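Local coordinates for dermonecrotic toxin (Pasteurella multocida, PDB 2EBF), which is a mitogenic, bone-resorbing toxin linked to severe atrophic rhinitis in pigs, seen here as the C-terminal region of the full-length protein, at residues L36-S42 against L571-K575; E55-A59 against Y72-L76; K78-I82 against L94-L98; A159-G165 against V560-P564. All coordinates share one frame; numbering follows the deposited sequence.

Overall arrangement
Contacts 2 and 3 are buried helix pairs in the Membrane Localization Domain and share helix 70-84; I75 on L98 and L57 on L79 join them directly, their centres about 11 Å apart. Aliphatic packing runs through both, with Y72 and the K58 stem added in contact 2, but contact 3 adds a salt bridge where contact 2 has only a water bridge between the helices. Contacts 1 and 4 instead tie the N-terminal part of the chain to loops some 400 to 530 residues later. Contact 1 is a surface contact of turn against loop, with no polar bond between its two segments; contact 4 is partly buried, a helix end held by proline, leucine and two waters. L571 touches A164, so these two also adjoin.

Contact 1: residues L36-S42 against L571-K575; sequences LGGSPYS and LKQFK
S39 presses its CB and OG onto the backbone of L571 and K572, docking a type I beta turn, S39 to S42, on the irregular loop 571-575 within the C3 region. Inside the turn S42 N bonds to S39 O, and an ST turn reinforces it: Y41 N gives its hydrogen to S39 OG at 3.0 Å, with an N-H...O angle of 159°. A chi1 of 178° sets this OG beside its own carbonyl carbon, within reach of Y41 N, while the same oxygen lies 3.4 Å from K572 CA. Packing is tight here. Two methylenes of the turn crowd the oxygen of L571, with S39 CB 3.4 Å and S42 CB 3.5 Å from L571 O. The hydroxyl of S42 bonds to F44 N and only brushes L571 CB. N716 links both partners, taking Y41 O through its side chain and pairing with K572 through the backbone. The Y41 ring and the side chain of Q573 run alongside one another, CE1 of Y41 being 4.1 Å from CB of Q573.

The solvent side is made by L36 and two extended lysines. L36, the first residue modelled, meets K572 CB to CB at 3.6 Å and is crossed at about a right angle by the extended K575. K572 stretches on until its CE lies 3.7 Å above the centre of one face of the F574 ring. Beneath L36 the buried Q573 N has no polar partner; the methyl CD2 of L36 sits 3.4 Å from Q573 N.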
loop_
_atom_site.group_PDB
_atom_site.type_symbol
_atom_site.label_atom_id
_atom_site.label_comp_id
_atom_site.label_asym_id
_atom_site.label_seq_id
_atom_site.Cartn_x
_atom_site.Cartn_y
_atom_site.Cartn_z
ATOM N N LEU A 36 -4.438 -20.101 17.259
ATOM C CA LEU A 36 -2.948 -20.174 17.119
ATOM C C LEU A 36 -2.417 -18.990 16.312
ATOM O O LEU A 36 -2.388 -19.028 15.078
ATOM C CB LEU A 36 -2.507 -21.494 16.465
ATOM C CG LEU A 36 -2.567 -22.857 17.167
ATOM C CD1 LEU A 36 -3.967 -23.205 17.668
ATOM C CD2 LEU A 36 -2.058 -23.952 16.220
ATOM N N GLY A 37 -2.015 -17.938 17.020
ATOM C CA GLY A 37 -1.314 -16.811 16.401
ATOM C C GLY A 37 0.178 -17.082 16.459
ATOM O O GLY A 37 0.893 -16.490 17.279
ATOM N N GLY A 38 0.635 -17.985 15.586
ATOM C CA GLY A 38 2.017 -18.480 15.568
ATOM C C GLY A 38 2.109 -20.002 15.521
ATOM O O GLY A 38 2.842 -20.607 16.306
ATOM N N SER A 39 1.395 -20.625 14.587
ATOM C CA SER A 39 1.247 -22.089 14.586
ATOM C C SER A 39 2.488 -22.861 14.131
ATOM O O SER A 39 3.101 -22.509 13.125
ATOM C CB SER A 39 0.052 -22.500 13.722
ATOM O OG SER A 39 -0.075 -23.911 13.676
ATOM N N PRO A 40 2.834 -23.946 14.856
ATOM C CA PRO A 40 3.903 -24.854 14.445
ATOM C C PRO A 40 3.574 -25.591 13.144
ATOM O O PRO A 40 4.456 -26.200 12.537
ATOM C CB PRO A 40 3.979 -25.853 15.607
ATOM C CG PRO A 40 2.632 -25.824 16.218
ATOM C CD PRO A 40 2.212 -24.382 16.120
ATOM N N TYR A 41 2.310 -25.533 12.724
ATOM C CA TYR A 41 1.890 -26.214 11.493
ATOM C C TYR A 41 1.870 -25.305 10.271
ATOM O O TYR A 41 1.658 -25.780 9.157
ATOM C CB TYR A 41 0.509 -26.848 11.664
ATOM C CG TYR A 41 0.453 -27.953 12.687
ATOM C CD1 TYR A 41 -0.228 -27.770 13.885
ATOM C CD2 TYR A 41 1.083 -29.181 12.461
ATOM C CE1 TYR A 41 -0.287 -28.768 14.829
ATOM C CE2 TYR A 41 1.029 -30.196 13.411
ATOM C CZ TYR A 41 0.337 -29.975 14.587
ATOM O OH TYR A 41 0.263 -30.951 15.542
ATOM N N SER A 42 2.066 -24.007 10.475
ATOM C CA SER A 42 2.071 -23.062 9.363
ATOM C C SER A 42 3.359 -23.181 8.551
ATOM O O SER A 42 4.437 -23.269 9.138
ATOM C CB SER A 42 1.941 -21.634 9.878
ATOM O OG SER A 42 1.938 -20.741 8.779
ATOM N N LEU A 571 -4.003 -21.039 8.797
ATOM C CA LEU A 571 -2.797 -21.866 8.818
ATOM C C LEU A 571 -2.456 -22.165 10.264
ATOM O O LEU A 571 -1.470 -21.670 10.809
ATOM C CB LEU A 571 -1.636 -21.178 8.086
ATOM C CG LEU A 571 -1.815 -21.006 6.571
ATOM C CD1 LEU A 571 -0.636 -20.254 5.917
ATOM C CD2 LEU A 571 -2.012 -22.348 5.940
ATOM N N LYS A 572 -3.297 -22.999 10.869
ATOM C CA LYS A 572 -3.148 -23.405 12.252
ATOM C C LYS A 572 -3.970 -24.663 12.476
ATOM O O LYS A 572 -4.678 -25.117 11.572
ATOM C CB LYS A 572 -3.640 -22.292 13.174
ATOM C CG LYS A 572 -5.113 -21.935 12.997
ATOM C CD LYS A 572 -5.576 -21.032 14.124
ATOM C CE LYS A 572 -7.083 -20.890 14.119
ATOM N NZ LYS A 572 -7.535 -19.928 15.148
ATOM N N GLN A 573 -3.849 -25.240 13.665
ATOM C CA GLN A 573 -4.766 -26.295 14.068
ATOM C C GLN A 573 -5.987 -25.679 14.742
ATOM O O GLN A 573 -5.865 -24.868 15.665
ATOM C CB GLN A 573 -4.102 -27.302 15.000
ATOM C CG GLN A 573 -5.008 -28.493 15.335
ATOM C CD GLN A 573 -4.314 -29.555 16.149
ATOM O OE1 GLN A 573 -4.514 -30.751 15.929
ATOM N NE2 GLN A 573 -3.493 -29.131 17.098
ATOM N N PHE A 574 -7.165 -26.067 14.279
ATOM C CA PHE A 574 -8.397 -25.594 14.883
ATOM C C PHE A 574 -8.788 -26.481 16.054
ATOM O O PHE A 574 -8.456 -27.665 16.070
ATOM C CB PHE A 574 -9.495 -25.503 13.826
ATOM C CG PHE A 574 -9.335 -24.326 12.897
ATOM C CD1 PHE A 574 -10.249 -23.283 12.916
ATOM C CD2 PHE A 574 -8.251 -24.241 12.035
ATOM C CE1 PHE A 574 -10.101 -22.184 12.067
ATOM C CE2 PHE A 574 -8.091 -23.138 11.191
ATOM C CZ PHE A 574 -9.013 -22.113 11.209
ATOM N N LYS A 575 -9.440 -25.882 17.049
ATOM C CA LYS A 575 -9.852 -26.577 18.273
ATOM C C LYS A 575 -11.144 -25.968 18.792
ATOM O O LYS A 575 -11.447 -24.802 18.534
ATOM C CB LYS A 575 -8.797 -26.446 19.378
ATOM C CG LYS A 575 -7.382 -26.828 18.981
ATOM C CD LYS A 575 -6.369 -26.196 19.920
ATOM C CE LYS A 575 -4.968 -26.261 19.337
ATOM N NZ LYS A 575 -4.009 -25.556 20.245
#

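Contact 2: residues E55-A59 against Y72-L76; sequences EVLKA and YKRIL
L57 carries this antiparallel helix pair, its methyl CD1 reaching three side chains of the partner helix at once. CD1 of L57 lies 3.8 Å from CD2 of L76 and 4.0 Å from CG2 of I75, and it comes to the edge of the Y72 ring, near the ring plane, 4.2 Å from CE2. The second large contributor, L76, splits its branches: CD2 enters between L57 and K58, while CD1 lies 3.8 Å above one face of the Y72 ring, toward its rim. Of the K58 side chain it is the base that takes part, CG meeting CD2 of L76 at 4.0 Å; its chain bends away at the outer torsions, and NZ makes a salt bridge with E55 on its own helix. Y72, with CG anti to the backbone N (chi1 -176°), lies across the gap and sets its OH 3.4 Å from K58 CA. One water in the ring plane joins Y72 OH to K58 O. At 11.2 Å and 150° between the segment axes, the backbones stand well apart and side chains span the distance. Helix 115-129 packs on L57 through A117, F118 and L121, and helix 88-108 meets I75 through L101, completing the bundle of the Membrane Localization Domain.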
loop_
_atom_site.group_PDB
_atom_site.type_symbol
_atom_site.label_atom_id
_atom_site.label_comp_id
_atom_site.label_asym_id
_atom_site.label_seq_id
_atom_site.Cartn_x
_atom_site.Cartn_y
_atom_site.Cartn_z
ATOM N N GLU A 55 26.920 -18.333 18.934
ATOM C CA GLU A 55 28.037 -19.166 19.426
ATOM C C GLU A 55 28.599 -20.050 18.325
ATOM O O GLU A 55 29.809 -20.225 18.211
ATOM C CB GLU A 55 27.628 -20.043 20.614
ATOM C CG GLU A 55 27.344 -19.297 21.915
ATOM C CD GLU A 55 28.527 -18.510 22.469
ATOM O OE1 GLU A 55 29.704 -18.868 22.233
ATOM O OE2 GLU A 55 28.266 -17.517 23.173
ATOM N N VAL A 56 27.716 -20.604 17.510
ATOM C CA VAL A 56 28.151 -21.441 16.408
ATOM C C VAL A 56 28.918 -20.595 15.370
ATOM O O VAL A 56 30.000 -20.984 14.911
ATOM C CB VAL A 56 26.956 -22.197 15.788
ATOM C CG1 VAL A 56 27.304 -22.719 14.422
ATOM C CG2 VAL A 56 26.528 -23.343 16.697
ATOM N N LEU A 57 28.365 -19.433 15.031
ATOM C CA LEU A 57 29.028 -18.506 14.109
ATOM C C LEU A 57 30.442 -18.155 14.570
ATOM O O LEU A 57 31.372 -18.135 13.760
ATOM C CB LEU A 57 28.225 -17.212 13.968
ATOM C CG LEU A 57 28.131 -16.501 12.605
ATOM C CD1 LEU A 57 28.115 -14.986 12.778
ATOM C CD2 LEU A 57 29.162 -16.931 11.554
ATOM N N LYS A 58 30.578 -17.883 15.873
ATOM C CA LYS A 58 31.835 -17.479 16.503
ATOM C C LYS A 58 32.968 -18.447 16.233
ATOM O O LYS A 58 34.101 -18.031 16.011
ATOM C CB LYS A 58 31.650 -17.347 18.019
ATOM C CG LYS A 58 31.269 -15.962 18.504
ATOM C CD LYS A 58 30.291 -16.048 19.663
ATOM C CE LYS A 58 30.594 -15.051 20.759
ATOM N NZ LYS A 58 31.292 -15.746 21.886
ATOM N N ALA A 59 32.663 -19.741 16.278
ATOM C CA ALA A 59 33.663 -20.768 16.025
ATOM C C ALA A 59 33.949 -20.897 14.533
ATOM O O ALA A 59 35.102 -21.067 14.140
ATOM C CB ALA A 59 33.228 -22.109 16.610
ATOM N N TYR A 72 31.788 -7.253 12.120
ATOM C CA TYR A 72 31.547 -8.595 12.645
ATOM C C TYR A 72 30.720 -8.551 13.932
ATOM O O TYR A 72 29.778 -9.332 14.096
ATOM C CB TYR A 72 32.886 -9.309 12.853
ATOM C CG TYR A 72 32.824 -10.760 13.319
ATOM C CD1 TYR A 72 33.908 -11.333 13.984
ATOM C CD2 TYR A 72 31.693 -11.549 13.104
ATOM C CE1 TYR A 72 33.873 -12.669 14.412
ATOM C CE2 TYR A 72 31.649 -12.877 13.523
ATOM C CZ TYR A 72 32.735 -13.430 14.175
ATOM O OH TYR A 72 32.676 -14.738 14.596
ATOM N N LYS A 73 31.057 -7.626 14.831
ATOM C CA LYS A 73 30.276 -7.430 16.049
ATOM C C LYS A 73 28.797 -7.172 15.752
ATOM O O LYS A 73 27.929 -7.759 16.386
ATOM C CB LYS A 73 30.865 -6.305 16.905
ATOM C CG LYS A 73 29.883 -5.720 17.917
ATOM C CD LYS A 73 30.547 -5.126 19.159
ATOM C CE LYS A 73 31.505 -3.997 18.827
ATOM N NZ LYS A 73 32.909 -4.504 18.702
ATOM N N ARG A 74 28.515 -6.307 14.779
ATOM C CA ARG A 74 27.133 -5.994 14.415
ATOM C C ARG A 74 26.415 -7.172 13.762
ATOM O O ARG A 74 25.212 -7.327 13.916
ATOM C CB ARG A 74 27.071 -4.767 13.511
ATOM C CG ARG A 74 27.256 -3.459 14.273
ATOM C CD ARG A 74 26.957 -2.275 13.389
ATOM N NE ARG A 74 27.954 -2.169 12.331
ATOM C CZ ARG A 74 28.813 -1.164 12.195
ATOM N NH1 ARG A 74 28.795 -0.136 13.045
ATOM N NH2 ARG A 74 29.684 -1.188 11.191
ATOM N N ILE A 75 27.162 -8.000 13.044
ATOM C CA ILE A 75 26.615 -9.234 12.475
ATOM C C ILE A 75 26.192 -10.214 13.589
ATOM O O ILE A 75 25.077 -10.748 13.566
ATOM C CB ILE A 75 27.602 -9.840 11.436
ATOM C CG1 ILE A 75 27.456 -9.080 10.099
ATOM C CG2 ILE A 75 27.387 -11.343 11.255
ATOM C CD1 ILE A 75 28.615 -9.260 9.126
ATOM N N LEU A 76 27.072 -10.402 14.572
ATOM C CA LEU A 76 26.794 -11.251 15.745
ATOM C C LEU A 76 25.626 -10.727 16.565
ATOM O O LEU A 76 24.782 -11.505 17.036
ATOM C CB LEU A 76 28.034 -11.336 16.646
ATOM C CG LEU A 76 29.175 -12.236 16.179
ATOM C CD1 LEU A 76 30.421 -11.963 17.019
ATOM C CD2 LEU A 76 28.777 -13.715 16.258
HETATM O O HOH W 1 34.844 -15.566 15.886
#

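Contact 3: residues K78-I82 against L94-L98; sequences KLQRI and LMHEL
E97 OE1 is gripped twice: K78 NZ donates to it at 2.7 Å in a salt bridge, and a water donates to the same oxygen at 3.0 Å. The lysine comes in on the anti side of the carboxylate, 35° out of its plane. K78 starts with CG anti to the backbone N, chi1 -173°, which sends the chain across to the partner helix; bends farther along then turn NZ toward E97, whose side chain the lysine crosses at about a right angle. On the way its CD passes 3.7 Å from CB of E97 and its CG lies against L98. The same water weakly links R81 NH1 to the glutamate, while one face of the R81 guanidinium rests on a methyl of L94, CD2 lying 3.7 Å above the plane.

Below this polar edge the two helices of an antiparallel hairpin, 70-84 and 88-108, close on aliphatic side chains; the segment axes approach to 9.4 Å and cross at -160°. I82 touches three residues: CG1 slides past CB of L94 at 3.6 Å, CD1 at the end of the same branch meets CD1 of L98 at 3.7 Å, and the CG2 branch touches CG of M95 at 3.8 Å. L79 borders L98, while M95 and L98 reach helix 115-129 through L125. With the carboxylate facing K78 and, through water, R81, its negative charge is probably stabilised, and the ion pair would favour this pairing of the helices at the rim of their apolar seam.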
loop_
_atom_site.group_PDB
_atom_site.type_symbol
_atom_site.label_atom_id
_atom_site.label_comp_id
_atom_site.label_asym_id
_atom_site.label_seq_id
_atom_site.Cartn_x
_atom_site.Cartn_y
_atom_site.Cartn_z
ATOM N N LYS A 78 23.120 -8.801 15.471
ATOM C CA LYS A 78 21.897 -9.007 14.694
ATOM C C LYS A 78 21.456 -10.477 14.689
ATOM O O LYS A 78 20.262 -10.775 14.762
ATOM C CB LYS A 78 22.044 -8.478 13.261
ATOM C CG LYS A 78 20.725 -8.528 12.478
ATOM C CD LYS A 78 20.410 -7.237 11.754
ATOM C CE LYS A 78 20.515 -6.048 12.676
ATOM N NZ LYS A 78 19.708 -4.875 12.265
ATOM N N LEU A 79 22.414 -11.391 14.604
ATOM C CA LEU A 79 22.087 -12.816 14.660
ATOM C C LEU A 79 21.421 -13.139 16.003
ATOM O O LEU A 79 20.438 -13.882 16.056
ATOM C CB LEU A 79 23.341 -13.668 14.493
ATOM C CG LEU A 79 23.300 -14.936 13.623
ATOM C CD1 LEU A 79 24.331 -15.942 14.087
ATOM C CD2 LEU A 79 21.909 -15.561 13.450
ATOM N N GLN A 80 21.947 -12.567 17.082
ATOM C CA GLN A 80 21.363 -12.783 18.397
ATOM C C GLN A 80 19.933 -12.259 18.479
ATOM O O GLN A 80 19.060 -12.952 18.996
ATOM C CB GLN A 80 22.225 -12.183 19.510
ATOM C CG GLN A 80 21.733 -12.570 20.905
ATOM C CD GLN A 80 21.678 -14.082 21.115
ATOM O OE1 GLN A 80 20.597 -14.677 21.151
ATOM N NE2 GLN A 80 22.845 -14.710 21.235
ATOM N N ARG A 81 19.702 -11.052 17.960
ATOM C CA ARG A 81 18.359 -10.463 17.927
ATOM C C ARG A 81 17.370 -11.346 17.171
ATOM O O ARG A 81 16.213 -11.457 17.572
ATOM C CB ARG A 81 18.370 -9.054 17.317
ATOM C CG ARG A 81 18.897 -7.960 18.244
ATOM C CD ARG A 81 18.529 -6.553 17.724
ATOM N NE ARG A 81 17.087 -6.287 17.820
ATOM C CZ ARG A 81 16.424 -5.343 17.143
ATOM N NH1 ARG A 81 17.048 -4.531 16.288
ATOM N NH2 ARG A 81 15.114 -5.216 17.319
ATOM N N ILE A 82 17.820 -11.961 16.073
ATOM C CA ILE A 82 16.976 -12.861 15.282
ATOM C C ILE A 82 16.513 -14.041 16.132
ATOM O O ILE A 82 15.315 -14.348 16.185
ATOM C CB ILE A 82 17.717 -13.345 14.009
ATOM C CG1 ILE A 82 17.797 -12.197 13.002
ATOM C CG2 ILE A 82 17.025 -14.565 13.364
ATOM C CD1 ILE A 82 18.957 -12.302 12.076
ATOM N N LEU A 94 14.469 -8.651 10.577
ATOM C CA LEU A 94 15.850 -8.756 11.052
ATOM C C LEU A 94 16.719 -9.676 10.195
ATOM O O LEU A 94 17.902 -9.392 9.961
ATOM C CB LEU A 94 15.864 -9.240 12.502
ATOM C CG LEU A 94 15.334 -8.235 13.527
ATOM C CD1 LEU A 94 14.989 -8.946 14.836
ATOM C CD2 LEU A 94 16.325 -7.086 13.767
ATOM N N MET A 95 16.138 -10.788 9.759
ATOM C CA MET A 95 16.835 -11.713 8.853
ATOM C C MET A 95 17.244 -11.053 7.549
ATOM O O MET A 95 18.386 -11.194 7.116
ATOM C CB MET A 95 15.986 -12.950 8.605
ATOM C CG MET A 95 15.959 -13.842 9.826
ATOM S SD MET A 95 14.616 -15.021 9.849
ATOM C CE MET A 95 15.236 -16.273 8.717
ATOM N N HIS A 96 16.330 -10.301 6.944
ATOM C CA HIS A 96 16.673 -9.539 5.734
ATOM C C HIS A 96 17.777 -8.501 6.009
ATOM O O HIS A 96 18.675 -8.330 5.193
ATOM C CB HIS A 96 15.438 -8.854 5.135
ATOM C CG HIS A 96 14.520 -9.776 4.381
ATOM N ND1 HIS A 96 13.267 -10.115 4.842
ATOM C CD2 HIS A 96 14.651 -10.390 3.176
ATOM C CE1 HIS A 96 12.669 -10.904 3.962
ATOM N NE2 HIS A 96 13.491 -11.093 2.947
ATOM N N GLU A 97 17.711 -7.826 7.160
ATOM C CA GLU A 97 18.749 -6.887 7.582
ATOM C C GLU A 97 20.117 -7.566 7.694
ATOM O O GLU A 97 21.128 -7.012 7.226
ATOM C CB GLU A 97 18.368 -6.206 8.907
ATOM C CG GLU A 97 17.177 -5.233 8.794
ATOM C CD GLU A 97 16.700 -4.690 10.144
ATOM O OE1 GLU A 97 17.290 -5.034 11.176
ATOM O OE2 GLU A 97 15.725 -3.915 10.174
ATOM N N LEU A 98 20.148 -8.764 8.279
ATOM C CA LEU A 98 21.395 -9.529 8.395
ATOM C C LEU A 98 21.952 -9.888 7.027
ATOM O O LEU A 98 23.167 -9.831 6.808
ATOM C CB LEU A 98 21.186 -10.821 9.186
ATOM C CG LEU A 98 22.315 -11.287 10.131
ATOM C CD1 LEU A 98 22.231 -12.768 10.473
ATOM C CD2 LEU A 98 23.749 -10.867 9.747
HETATM O O HOH W 2 15.576 -3.787 13.306
#

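Contact 4: residues A159-G165 against V560-P564; sequences AMNEMAG and VLTPP
L561 and M163 form the apolar centre, where CB of L561 lies 3.8 Å from CG of M163 and the two side chains pass at a slant. CD1 of L561 reaches on to CB of A159 at 4.1 Å. E162 joins with its stem: with CG anti to the backbone N (chi1 -167°) and the chain straight beyond it, it crosses L561 at about a right angle and sets its CG 3.8 Å from CG2 of T562.

Across the contact, carbon atoms also approach backbone carbonyls. M163 CA points its hydrogen at L561 O, a nearly straight CA-H...O contact of 3.3 Å with 172° at the hydrogen. Helix 151-164 ends here in a Schellman motif, with G165 at positive phi, and the P563 ring lies on this last turn: its CG is 3.2 Å from M163 O and its CD 3.4 Å from E162 O.

Two waters supply the polar links between this helix end and the loop from the C2 region. One donates to both M163 O and L561 O, at 2.6 Å each. The other donates to E162 OE2 and accepts from L561 N, while E162 OE1 bonds to T171 OG1 and S170 N.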
loop_
_atom_site.group_PDB
_atom_site.type_symbol
_atom_site.label_atom_id
_atom_site.label_comp_id
_atom_site.label_asym_id
_atom_site.label_seq_id
_atom_site.Cartn_x
_atom_site.Cartn_y
_atom_site.Cartn_z
ATOM N N ALA A 159 3.572 -11.192 0.299
ATOM C CA ALA A 159 3.551 -12.453 -0.442
ATOM C C ALA A 159 2.962 -13.577 0.415
ATOM O O ALA A 159 2.134 -14.343 -0.061
ATOM C CB ALA A 159 4.953 -12.830 -0.900
ATOM N N MET A 160 3.375 -13.655 1.677
ATOM C CA MET A 160 2.909 -14.718 2.570
ATOM C C MET A 160 1.429 -14.559 2.871
ATOM O O MET A 160 0.689 -15.542 2.880
ATOM C CB MET A 160 3.727 -14.763 3.863
ATOM C CG MET A 160 5.152 -15.302 3.667
ATOM S SD MET A 160 6.069 -15.551 5.195
ATOM C CE MET A 160 6.125 -13.887 5.863
ATOM N N ASN A 161 0.996 -13.322 3.101
ATOM C CA ASN A 161 -0.434 -13.047 3.285
ATOM C C ASN A 161 -1.249 -13.382 2.035
ATOM O O ASN A 161 -2.359 -13.914 2.133
ATOM C CB ASN A 161 -0.645 -11.601 3.709
ATOM C CG ASN A 161 -0.324 -11.388 5.167
ATOM O OD1 ASN A 161 -0.326 -12.337 5.943
ATOM N ND2 ASN A 161 -0.060 -10.148 5.552
ATOM N N GLU A 162 -0.702 -13.079 0.866
ATOM C CA GLU A 162 -1.358 -13.411 -0.404
ATOM C C GLU A 162 -1.488 -14.932 -0.606
ATOM O O GLU A 162 -2.552 -15.440 -1.017
ATOM C CB GLU A 162 -0.599 -12.786 -1.573
ATOM C CG GLU A 162 -1.358 -12.787 -2.915
ATOM C CD GLU A 162 -0.725 -11.902 -3.976
ATOM O OE1 GLU A 162 -0.228 -10.815 -3.621
ATOM O OE2 GLU A 162 -0.760 -12.275 -5.187
ATOM N N MET A 163 -0.408 -15.656 -0.312
ATOM C CA MET A 163 -0.378 -17.113 -0.475
ATOM C C MET A 163 -1.352 -17.797 0.473
ATOM O O MET A 163 -1.897 -18.853 0.156
ATOM C CB MET A 163 1.035 -17.635 -0.225
ATOM C CG MET A 163 2.008 -17.343 -1.372
ATOM S SD MET A 163 3.628 -18.067 -1.025
ATOM C CE MET A 163 4.249 -16.996 0.234
ATOM N N ALA A 164 -1.559 -17.174 1.632
ATOM C CA ALA A 164 -2.454 -17.678 2.670
ATOM C C ALA A 164 -3.913 -17.263 2.467
ATOM O O ALA A 164 -4.799 -17.767 3.160
ATOM C CB ALA A 164 -1.967 -17.208 4.043
ATOM N N GLY A 165 -4.155 -16.355 1.517
ATOM C CA GLY A 165 -5.493 -15.869 1.200
ATOM C C GLY A 165 -5.961 -14.779 2.151
ATOM O O GLY A 165 -7.159 -14.556 2.306
ATOM N N VAL A 560 1.553 -17.792 -9.700
ATOM C CA VAL A 560 0.410 -17.213 -9.005
ATOM C C VAL A 560 0.514 -17.551 -7.520
ATOM O O VAL A 560 0.804 -18.695 -7.159
ATOM C CB VAL A 560 -0.933 -17.709 -9.582
ATOM C CG1 VAL A 560 -2.079 -17.173 -8.758
ATOM C CG2 VAL A 560 -1.094 -17.249 -11.023
ATOM N N LEU A 561 0.294 -16.551 -6.667
ATOM C CA LEU A 561 0.393 -16.719 -5.227
ATOM C C LEU A 561 -0.948 -17.036 -4.543
ATOM O O LEU A 561 -0.996 -17.841 -3.622
ATOM C CB LEU A 561 1.001 -15.472 -4.578
ATOM C CG LEU A 561 2.397 -15.009 -5.005
ATOM C CD1 LEU A 561 2.745 -13.769 -4.206
ATOM C CD2 LEU A 561 3.437 -16.120 -4.801
ATOM N N THR A 562 -2.025 -16.382 -4.981
ATOM C CA THR A 562 -3.361 -16.615 -4.413
ATOM C C THR A 562 -3.761 -18.104 -4.461
ATOM O O THR A 562 -3.519 -18.778 -5.472
ATOM C CB THR A 562 -4.449 -15.770 -5.123
ATOM O OG1 THR A 562 -4.389 -15.984 -6.537
ATOM C CG2 THR A 562 -4.258 -14.295 -4.833
ATOM N N PRO A 563 -4.374 -18.614 -3.371
ATOM C CA PRO A 563 -4.816 -20.010 -3.288
ATOM C C PRO A 563 -5.899 -20.333 -4.322
ATOM O O PRO A 563 -6.501 -19.414 -4.879
ATOM C CB PRO A 563 -5.381 -20.127 -1.864
ATOM C CG PRO A 563 -4.858 -18.971 -1.130
ATOM C CD PRO A 563 -4.674 -17.877 -2.130
ATOM N N PRO A 564 -6.157 -21.632 -4.564
ATOM C CA PRO A 564 -7.003 -22.041 -5.687
ATOM C C PRO A 564 -8.529 -21.828 -5.535
ATOM O O PRO A 564 -9.164 -21.299 -6.445
ATOM C CB PRO A 564 -6.698 -23.538 -5.807
ATOM C CG PRO A 564 -6.410 -23.963 -4.407
ATOM C CD PRO A 564 -5.681 -22.798 -3.785
HETATM O O HOH W 3 -1.249 -14.090 -7.101
HETATM O O HOH W 4 -1.142 -19.992 -2.094
#